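Local coordinates for sugar ABC transporter substrate-binding protein, BlMnBP1 (Bifidobacterium animalis subsp. lactis ATCC 27673, PDB 6I5R), which binds manno-oligosaccharides such as mannobiose and probably delivers them to an ABC transporter for uptake, at residues 141-150 against 315-324; 215-224 against 381-392. One frame throughout, in Å; residues are numbered along the deposited sequence.

Interaction 1. Residues 141-150 against 315-324. With BMA (beta-D-mannopyranose), chain B.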
loop_
_atom_site.group_PDB
_atom_site.type_symbol
_atom_site.label_atom_id
_atom_site.label_comp_id
_atom_site.label_asym_id
_atom_site.label_seq_id
_atom_site.Cartn_x
_atom_site.Cartn_y
_atom_site.Cartn_z
ATOM N N TYR A 141 -11.828 12.726 0.035
ATOM C CA TYR A 141 -11.175 13.159 -1.196
ATOM C C TYR A 141 -10.552 12.020 -2.002
ATOM O O TYR A 141 -10.106 12.251 -3.135
ATOM C CB TYR A 141 -10.091 14.192 -0.867
ATOM C CG TYR A 141 -10.632 15.449 -0.276
ATOM C CD1 TYR A 141 -10.759 15.618 1.106
ATOM C CD2 TYR A 141 -11.001 16.501 -1.099
ATOM C CE1 TYR A 141 -11.240 16.792 1.626
ATOM C CE2 TYR A 141 -11.500 17.647 -0.592
ATOM C CZ TYR A 141 -11.605 17.810 0.767
ATOM O OH TYR A 141 -12.116 19.005 1.254
ATOM N N GLY A 142 -10.498 10.818 -1.459
ATOM C CA GLY A 142 -9.998 9.676 -2.201
ATOM C C GLY A 142 -10.804 8.434 -1.893
ATOM O O GLY A 142 -11.308 8.251 -0.786
ATOM N N ILE A 143 -10.935 7.583 -2.908
ATOM C CA ILE A 143 -11.557 6.269 -2.790
ATOM C C ILE A 143 -10.503 5.221 -3.136
ATOM O O ILE A 143 -9.850 5.315 -4.178
ATOM C CB ILE A 143 -12.774 6.132 -3.722
ATOM C CG1 ILE A 143 -13.781 7.263 -3.452
ATOM C CG2 ILE A 143 -13.414 4.755 -3.578
ATOM C CD1 ILE A 143 -15.112 7.116 -4.194
ATOM N N ALA A 144 -10.364 4.208 -2.287
ATOM C CA ALA A 144 -9.317 3.222 -2.497
ATOM C C ALA A 144 -9.595 2.390 -3.741
ATOM O O ALA A 144 -10.744 2.104 -4.074
ATOM C CB ALA A 144 -9.199 2.312 -1.272
ATOM N N ASN A 145 -8.514 2.011 -4.438
ATOM C CA ASN A 145 -8.655 1.172 -5.629
ATOM C C ASN A 145 -9.052 -0.253 -5.236
ATOM O O ASN A 145 -9.826 -0.916 -5.944
ATOM C CB ASN A 145 -7.356 1.189 -6.456
ATOM C CG ASN A 145 -6.113 0.763 -5.655
ATOM O OD1 ASN A 145 -6.184 0.491 -4.469
ATOM N ND2 ASN A 145 -4.961 0.706 -6.336
ATOM N N ASN A 146 -8.504 -0.745 -4.125
ATOM C CA ASN A 146 -8.950 -1.959 -3.464
ATOM C C ASN A 146 -8.276 -2.046 -2.107
ATOM O O ASN A 146 -7.257 -1.399 -1.853
ATOM C CB ASN A 146 -8.683 -3.223 -4.293
ATOM C CG ASN A 146 -7.216 -3.398 -4.688
ATOM O OD1 ASN A 146 -6.399 -2.519 -4.513
ATOM N ND2 ASN A 146 -6.906 -4.544 -5.270
ATOM N N GLY A 147 -8.892 -2.831 -1.222
ATOM C CA GLY A 147 -8.360 -3.020 0.112
ATOM C C GLY A 147 -7.304 -4.105 0.068
ATOM O O GLY A 147 -7.517 -5.176 -0.503
ATOM N N VAL A 148 -6.140 -3.809 0.630
ATOM C CA VAL A 148 -5.033 -4.743 0.621
ATOM C C VAL A 148 -4.582 -4.937 2.055
ATOM O O VAL A 148 -4.841 -4.114 2.935
ATOM C CB VAL A 148 -3.868 -4.238 -0.244
ATOM C CG1 VAL A 148 -4.240 -4.246 -1.720
ATOM C CG2 VAL A 148 -3.443 -2.823 0.213
ATOM N N THR A 149 -3.919 -6.053 2.296
ATOM C CA THR A 149 -3.215 -6.217 3.551
ATOM C C THR A 149 -1.724 -6.250 3.263
ATOM O O THR A 149 -1.296 -6.356 2.108
ATOM C CB THR A 149 -3.633 -7.494 4.257
ATOM O OG1 THR A 149 -3.564 -8.559 3.310
ATOM C CG2 THR A 149 -5.046 -7.346 4.818
ATOM N N ALA A 150 -0.931 -6.091 4.317
ATOM C CA ALA A 150 0.517 -6.156 4.204
ATOM C C ALA A 150 0.927 -7.480 4.844
ATOM O O ALA A 150 0.548 -7.777 5.980
ATOM C CB ALA A 150 1.186 -4.939 4.849
ATOM N N ALA A 315 -3.346 -8.113 10.948
ATOM C CA ALA A 315 -3.082 -7.558 9.628
ATOM C C ALA A 315 -4.059 -6.417 9.386
ATOM O O ALA A 315 -5.274 -6.585 9.537
ATOM C CB ALA A 315 -3.207 -8.634 8.537
ATOM N N THR A 316 -3.520 -5.252 9.028
ATOM C CA THR A 316 -4.335 -4.086 8.711
ATOM C C THR A 316 -4.807 -4.166 7.267
ATOM O O THR A 316 -4.021 -4.472 6.372
ATOM C CB THR A 316 -3.534 -2.793 8.894
ATOM O OG1 THR A 316 -3.153 -2.660 10.272
ATOM C CG2 THR A 316 -4.341 -1.588 8.429
ATOM N N ILE A 317 -6.080 -3.914 7.043
ATOM C CA ILE A 317 -6.593 -3.718 5.693
ATOM C C ILE A 317 -6.626 -2.233 5.414
ATOM O O ILE A 317 -7.168 -1.454 6.213
ATOM C CB ILE A 317 -7.982 -4.329 5.519
ATOM C CG1 ILE A 317 -7.879 -5.838 5.647
ATOM C CG2 ILE A 317 -8.514 -3.938 4.185
ATOM C CD1 ILE A 317 -9.213 -6.438 5.933
ATOM N N ALA A 318 -6.033 -1.843 4.295
ATOM C CA ALA A 318 -5.916 -0.441 3.954
ATOM C C ALA A 318 -6.027 -0.313 2.445
ATOM O O ALA A 318 -5.974 -1.307 1.710
ATOM C CB ALA A 318 -4.609 0.156 4.493
ATOM N N GLY A 319 -6.273 0.912 1.996
ATOM C CA GLY A 319 -6.226 1.183 0.587
ATOM C C GLY A 319 -4.803 1.061 0.081
ATOM O O GLY A 319 -3.847 1.431 0.760
ATOM N N ASP A 320 -4.668 0.518 -1.120
ATOM C CA ASP A 320 -3.380 0.534 -1.805
ATOM C C ASP A 320 -3.078 1.917 -2.374
ATOM O O ASP A 320 -2.114 2.576 -1.959
ATOM C CB ASP A 320 -3.369 -0.528 -2.904
ATOM C CG ASP A 320 -2.169 -0.409 -3.803
ATOM O OD1 ASP A 320 -1.022 -0.580 -3.334
ATOM O OD2 ASP A 320 -2.362 -0.162 -4.986
ATOM N N TYR A 321 -3.943 2.394 -3.264
ATOM C CA TYR A 321 -3.853 3.705 -3.893
ATOM C C TYR A 321 -5.275 4.193 -4.128
ATOM O O TYR A 321 -6.134 3.416 -4.553
ATOM C CB TYR A 321 -3.119 3.635 -5.226
ATOM C CG TYR A 321 -1.691 4.129 -5.218
ATOM C CD1 TYR A 321 -1.387 5.449 -4.911
ATOM C CD2 TYR A 321 -0.650 3.285 -5.564
ATOM C CE1 TYR A 321 -0.103 5.914 -4.946
ATOM C CE2 TYR A 321 0.650 3.738 -5.576
ATOM C CZ TYR A 321 0.922 5.063 -5.284
ATOM O OH TYR A 321 2.233 5.523 -5.314
ATOM N N SER A 322 -5.534 5.462 -3.830
ATOM C CA SER A 322 -6.884 5.986 -3.925
ATOM C C SER A 322 -7.033 6.902 -5.130
ATOM O O SER A 322 -6.127 7.673 -5.449
ATOM C CB SER A 322 -7.259 6.752 -2.660
ATOM O OG SER A 322 -7.406 5.851 -1.579
ATOM N N TYR A 323 -8.202 6.828 -5.767
ATOM C CA TYR A 323 -8.528 7.749 -6.849
ATOM C C TYR A 323 -8.849 9.142 -6.324
ATOM O O TYR A 323 -9.686 9.292 -5.427
ATOM C CB TYR A 323 -9.735 7.273 -7.617
ATOM C CG TYR A 323 -9.731 5.860 -8.103
ATOM C CD1 TYR A 323 -9.053 5.510 -9.258
ATOM C CD2 TYR A 323 -10.413 4.879 -7.418
ATOM C CE1 TYR A 323 -9.059 4.239 -9.714
ATOM C CE2 TYR A 323 -10.442 3.594 -7.874
ATOM C CZ TYR A 323 -9.753 3.271 -9.009
ATOM O OH TYR A 323 -9.786 2.004 -9.461
ATOM N N GLY A 324 -8.211 10.158 -6.909
ATOM C CA GLY A 324 -8.554 11.535 -6.636
ATOM C C GLY A 324 -8.765 12.285 -7.934
ATOM O O GLY A 324 -8.155 11.976 -8.957
HETATM C C1 BMA B . 3.516 -0.951 -7.504
HETATM C C2 BMA B . 3.938 0.317 -6.701
HETATM C C3 BMA B . 3.429 0.175 -5.301
HETATM C C4 BMA B . 1.962 -0.242 -5.276
HETATM C C5 BMA B . 1.739 -1.513 -6.097
HETATM C C6 BMA B . 0.275 -1.902 -6.149
HETATM O O2 BMA B . 3.283 1.482 -7.198
HETATM O O3 BMA B . 3.579 1.374 -4.534
HETATM O O4 BMA B . 1.614 -0.501 -3.941
HETATM O O5 BMA B . 2.172 -1.245 -7.441
HETATM O O6 BMA B . -0.490 -0.895 -6.833
HETATM O O HOH W 1 -11.100 0.123 -7.982
HETATM O O HOH W 2 -1.606 -4.686 6.676
#
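Asn145 meets Asp320 where two antiparallel strands are interrupted together. The side chain of Asn145 can be followed outward. Its CB lies 3.9 Å from Tyr323 OH. CG sits between the backbone N and the carbonyl carbon (chi1 56°), which folds the amide back over its own chain. OD1 there accepts two N-H groups from opposite faces of the amide plane: Asn146 N at 2.7 Å and Tyr321 N at 3.2 Å. The second stands well above the plane. ND2 points onward and gives an almost straight bond to Asp320 OD2, 3.1 Å long. It reaches the anti lone pair of that oxygen, and amide and carboxylate are nearly coplanar, 7° apart. OD2 also accepts from O6 of the bound mannose, while Asp320 OD1 takes the mannose O4 at 2.7 Å. Asn145 is thus a second-shell residue and is likely to steady the rotation of the sugar-binding carboxylate. Tyr321 brings its ring edge near the mannose O2.

Backbone pairing continues on either side of the break. Ile143 and Tyr323 form one hydrogen-bonded pair. Val148 and Ala318 form another, with Val148 N to Ala318 O at 2.7 Å. Val148 CG2 lies 3.9 Å from Asp320 CB. The side chains of Thr149 and Ile317 lie side by side, pointing the same way, and Thr149 CG2 is tight against Ile317 CG1 at 3.3 Å. Water 1 links Asn145 O to Tyr323 OH.

The pair is buried in the mixed sheet of this solute-binding fold. Helix 331-346 packs on Ile143 and Tyr323 through Val341. Helix 350-353 reaches Asn145 through Phe350. Strand 100-102 lies next to strand 314-325 and sets Met102 against Asn145, Tyr321 and Tyr323.

Interaction 2. Residues 215-224 against 381-392. With ZN (zinc ion), chain J.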
loop_
_atom_site.group_PDB
_atom_site.type_symbol
_atom_site.label_atom_id
_atom_site.label_comp_id
_atom_site.label_asym_id
_atom_site.label_seq_id
_atom_site.Cartn_x
_atom_site.Cartn_y
_atom_site.Cartn_z
ATOM N N PRO A 215 -5.513 -0.757 16.474
ATOM C CA PRO A 215 -5.990 0.036 15.328
ATOM C C PRO A 215 -5.788 1.526 15.485
ATOM O O PRO A 215 -5.853 2.257 14.496
ATOM C CB PRO A 215 -7.484 -0.310 15.264
ATOM C CG PRO A 215 -7.580 -1.659 15.930
ATOM C CD PRO A 215 -6.589 -1.582 17.054
ATOM N N LYS A 216 -5.583 2.002 16.692
ATOM C CA LYS A 216 -5.326 3.410 16.938
ATOM C C LYS A 216 -3.843 3.766 16.851
ATOM O O LYS A 216 -3.493 4.938 17.026
ATOM C CB LYS A 216 -5.834 3.811 18.330
ATOM C CG LYS A 216 -7.339 3.719 18.501
ATOM C CD LYS A 216 -7.839 4.235 19.838
ATOM C CE LYS A 216 -9.365 4.168 19.886
ATOM N NZ LYS A 216 -9.865 4.708 21.193
ATOM N N PHE A 217 -2.955 2.796 16.606
ATOM C CA PHE A 217 -1.533 3.093 16.697
ATOM C C PHE A 217 -1.104 4.114 15.648
ATOM O O PHE A 217 -0.396 5.075 15.953
ATOM C CB PHE A 217 -0.694 1.834 16.521
ATOM C CG PHE A 217 0.754 2.064 16.838
ATOM C CD1 PHE A 217 1.192 2.019 18.155
ATOM C CD2 PHE A 217 1.651 2.407 15.848
ATOM C CE1 PHE A 217 2.501 2.271 18.465
ATOM C CE2 PHE A 217 2.984 2.659 16.164
ATOM C CZ PHE A 217 3.399 2.587 17.472
ATOM N N MET A 218 -1.519 3.905 14.400
ATOM C CA MET A 218 -1.025 4.735 13.305
ATOM C C MET A 218 -1.410 6.198 13.477
ATOM O O MET A 218 -0.563 7.083 13.356
ATOM C CB MET A 218 -1.569 4.234 11.966
ATOM C CG MET A 218 -1.112 5.090 10.821
ATOM S SD MET A 218 0.637 4.780 10.466
ATOM C CE MET A 218 0.480 3.359 9.411
ATOM N N ASN A 219 -2.696 6.477 13.677
ATOM C CA ASN A 219 -3.176 7.855 13.652
ATOM C C ASN A 219 -3.241 8.501 15.025
ATOM O O ASN A 219 -3.327 9.726 15.109
ATOM C CB ASN A 219 -4.560 7.918 12.986
ATOM C CG ASN A 219 -4.488 7.599 11.504
ATOM O OD1 ASN A 219 -3.572 8.064 10.831
ATOM N ND2 ASN A 219 -5.446 6.811 10.988
ATOM N N GLN A 220 -3.180 7.725 16.105
ATOM C CA GLN A 220 -3.245 8.313 17.434
ATOM C C GLN A 220 -1.941 8.135 18.208
ATOM O O GLN A 220 -1.349 9.119 18.664
ATOM C CB GLN A 220 -4.415 7.729 18.243
ATOM C CG GLN A 220 -5.774 8.110 17.688
ATOM C CD GLN A 220 -6.940 7.660 18.563
ATOM O OE1 GLN A 220 -6.815 7.504 19.784
ATOM N NE2 GLN A 220 -8.081 7.468 17.946
ATOM N N VAL A 221 -1.466 6.900 18.371
ATOM C CA VAL A 221 -0.330 6.654 19.258
ATOM C C VAL A 221 0.967 7.168 18.642
ATOM O O VAL A 221 1.734 7.906 19.274
ATOM C CB VAL A 221 -0.220 5.153 19.586
ATOM C CG1 VAL A 221 1.029 4.890 20.464
ATOM C CG2 VAL A 221 -1.491 4.651 20.253
ATOM N N LEU A 222 1.254 6.736 17.421
ATOM C CA LEU A 222 2.511 7.081 16.761
ATOM C C LEU A 222 2.822 8.567 16.782
ATOM O O LEU A 222 3.928 8.930 17.220
ATOM C CB LEU A 222 2.479 6.546 15.321
ATOM C CG LEU A 222 3.685 6.793 14.406
ATOM C CD1 LEU A 222 4.908 6.132 14.924
ATOM C CD2 LEU A 222 3.379 6.264 12.982
ATOM N N PRO A 223 1.931 9.466 16.347
ATOM C CA PRO A 223 2.274 10.891 16.321
ATOM C C PRO A 223 2.200 11.575 17.676
ATOM O O PRO A 223 2.549 12.753 17.760
ATOM C CB PRO A 223 1.243 11.481 15.336
ATOM C CG PRO A 223 0.050 10.594 15.494
ATOM C CD PRO A 223 0.639 9.206 15.682
ATOM N N THR A 224 1.791 10.875 18.735
ATOM C CA THR A 224 1.849 11.439 20.074
ATOM C C THR A 224 2.915 10.788 20.938
ATOM O O THR A 224 3.019 11.148 22.114
ATOM C CB THR A 224 0.494 11.333 20.778
ATOM O OG1 THR A 224 0.122 9.957 20.894
ATOM C CG2 THR A 224 -0.598 12.068 20.015
ATOM N N ASP A 381 -7.153 0.915 10.344
ATOM C CA ASP A 381 -6.660 2.026 11.141
ATOM C C ASP A 381 -7.829 2.901 11.593
ATOM O O ASP A 381 -8.591 3.418 10.772
ATOM C CB ASP A 381 -5.652 2.852 10.341
ATOM C CG ASP A 381 -4.301 2.212 10.246
ATOM O OD1 ASP A 381 -4.011 1.284 11.025
ATOM O OD2 ASP A 381 -3.493 2.681 9.417
ATOM N N ALA A 382 -7.946 3.097 12.896
ATOM C CA ALA A 382 -8.915 4.026 13.440
ATOM C C ALA A 382 -8.533 5.475 13.113
ATOM O O ALA A 382 -7.353 5.815 13.015
ATOM C CB ALA A 382 -8.988 3.823 14.944
ATOM N N PRO A 383 -9.513 6.349 12.939
ATOM C CA PRO A 383 -9.197 7.769 12.764
ATOM C C PRO A 383 -8.641 8.330 14.056
ATOM O O PRO A 383 -8.829 7.776 15.138
ATOM C CB PRO A 383 -10.542 8.400 12.410
ATOM C CG PRO A 383 -11.554 7.491 13.039
ATOM C CD PRO A 383 -10.962 6.102 13.024
ATOM N N ALA A 384 -7.911 9.427 13.926
ATOM C CA ALA A 384 -7.434 10.129 15.102
ATOM C C ALA A 384 -8.632 10.684 15.864
ATOM O O ALA A 384 -9.750 10.723 15.352
ATOM C CB ALA A 384 -6.480 11.258 14.707
ATOM N N LYS A 385 -8.391 11.104 17.106
ATOM C CA LYS A 385 -9.419 11.822 17.832
ATOM C C LYS A 385 -9.784 13.112 17.090
ATOM O O LYS A 385 -9.033 13.620 16.241
ATOM C CB LYS A 385 -8.965 12.137 19.249
ATOM C CG LYS A 385 -8.506 10.896 19.956
ATOM C CD LYS A 385 -7.786 11.234 21.200
ATOM C CE LYS A 385 -7.159 9.972 21.834
ATOM N NZ LYS A 385 -8.005 8.704 21.866
ATOM N N GLU A 386 -10.961 13.642 17.417
ATOM C CA GLU A 386 -11.449 14.828 16.745
ATOM C C GLU A 386 -10.455 15.974 16.919
ATOM O O GLU A 386 -10.021 16.280 18.032
ATOM C CB GLU A 386 -12.819 15.225 17.274
ATOM C CG GLU A 386 -13.448 16.379 16.493
ATOM C CD GLU A 386 -13.423 16.134 15.010
ATOM O OE1 GLU A 386 -14.034 15.156 14.583
ATOM O OE2 GLU A 386 -12.743 16.895 14.309
ATOM N N GLY A 387 -10.076 16.581 15.809
ATOM C CA GLY A 387 -9.118 17.654 15.834
ATOM C C GLY A 387 -7.690 17.237 15.595
ATOM O O GLY A 387 -6.829 18.110 15.479
ATOM N N GLN A 388 -7.413 15.932 15.560
ATOM C CA GLN A 388 -6.064 15.409 15.381
ATOM C C GLN A 388 -5.880 14.762 14.015
ATOM O O GLN A 388 -4.884 14.077 13.795
ATOM C CB GLN A 388 -5.729 14.395 16.483
ATOM C CG GLN A 388 -5.322 15.012 17.814
ATOM C CD GLN A 388 -4.656 13.997 18.777
ATOM O OE1 GLN A 388 -3.639 14.293 19.438
ATOM N NE2 GLN A 388 -5.241 12.808 18.876
ATOM N N GLU A 389 -6.796 15.001 13.076
ATOM C CA GLU A 389 -6.750 14.283 11.806
ATOM C C GLU A 389 -5.428 14.517 11.091
ATOM O O GLU A 389 -4.932 13.630 10.390
ATOM C CB GLU A 389 -7.922 14.732 10.943
ATOM C CG GLU A 389 -8.343 13.773 9.838
ATOM C CD GLU A 389 -9.659 14.201 9.165
ATOM O OE1 GLU A 389 -10.093 15.337 9.379
ATOM O OE2 GLU A 389 -10.256 13.400 8.421
ATOM N N ASP A 390 -4.844 15.687 11.291
ATOM C CA ASP A 390 -3.667 16.160 10.581
ATOM C C ASP A 390 -2.380 15.902 11.348
ATOM O O ASP A 390 -1.291 16.219 10.851
ATOM C CB ASP A 390 -3.821 17.666 10.316
ATOM C CG ASP A 390 -2.825 18.179 9.305
ATOM O OD1 ASP A 390 -2.400 17.389 8.440
ATOM O OD2 ASP A 390 -2.454 19.371 9.358
ATOM N N LEU A 391 -2.478 15.334 12.549
ATOM C CA LEU A 391 -1.318 15.268 13.420
ATOM C C LEU A 391 -0.242 14.343 12.846
ATOM O O LEU A 391 0.944 14.690 12.854
ATOM C CB LEU A 391 -1.748 14.796 14.811
ATOM C CG LEU A 391 -0.578 14.765 15.777
ATOM C CD1 LEU A 391 -0.096 16.180 16.061
ATOM C CD2 LEU A 391 -0.955 14.057 17.058
ATOM N N LEU A 392 -0.631 13.186 12.330
ATOM C CA LEU A 392 0.373 12.274 11.777
ATOM C C LEU A 392 1.069 12.907 10.578
ATOM O O LEU A 392 2.293 12.830 10.447
ATOM C CB LEU A 392 -0.243 10.932 11.383
ATOM C CG LEU A 392 0.755 9.967 10.711
ATOM C CD1 LEU A 392 1.807 9.407 11.674
ATOM C CD2 LEU A 392 -0.052 8.864 10.030
HETATM ZN ZN ZN J . -1.235 19.086 7.658
HETATM O O HOH W 3 -4.968 4.600 13.578
HETATM O O HOH W 4 -2.812 1.272 13.683
HETATM O O HOH W 5 -3.309 11.754 13.057
HETATM O O HOH W 6 -4.347 10.625 10.732
HETATM O O HOH W 7 -0.520 20.760 8.767
#
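Gln220 and Asn219 hold the loop 382-385 through their amides. The Gln220 chain is extended beyond CG (chi2 -174°), which carries its amide out to the loop. NE2 donates to Pro383 O at 2.9 Å, and each group lies in the plane of the other. OE1 accepts from Lys385 NZ at 2.7 Å, with the ammonium above the amide plane. The lysine bends at its last torsion and crosses the glutamine at about a right angle. An alanine in place of Gln220 would probably leave Pro383 O and the Lys385 ammonium without these mates and let the lysine end turn. Asn219 ND2 donates to Ala382 O at 3.0 Å, with that oxygen in the amide plane but the donor above the carbonyl plane. Water 3 joins Pro215 O, Asn219 N and Ala382 O.

Leu392 has CG anti to its backbone N (chi1 176°), and this turns both methyls against the side of helix 217-224. CD1 meets Leu222 CD2 at 3.7 Å. CD2 lies 3.7 Å from Asn219 OD1 and packs on Met218 CG. Pro223 CB rests against Leu391 CG at 3.8 Å. Met218 O is buried here without a polar partner.

Leu392 is a knob in a hole of Met218, Asn219, Leu222 and Pro223. The arrangement is a helix covered by a loop and the start of helix 391-399, beside a zinc site, where Asp390 binds zinc through both carboxylate oxygens, with Asp107, Ser109 and Asn394.

Interaction 1 is core and interaction 2 is nearer the surface; their centres are about 17 Å apart. The first joins two sheet strands, mostly by backbone bonds. Its Asp320 and Tyr321, partly exposed, line the sugar pocket, with the buried Asn145 behind Asp320. The second joins helix 217-224 to a loop and the start of helix 391-399. There amide side chains and a water bond to some of the loop carbonyls, and leucine, proline and methionine side chains pack on the helix side. Their segments alternate along the chain. They touch where Thr316 CG2 packs on Asp381 OD1, 3.9 Å away. Each has one binding residue or more: mannose for 315-324, zinc for 381-392.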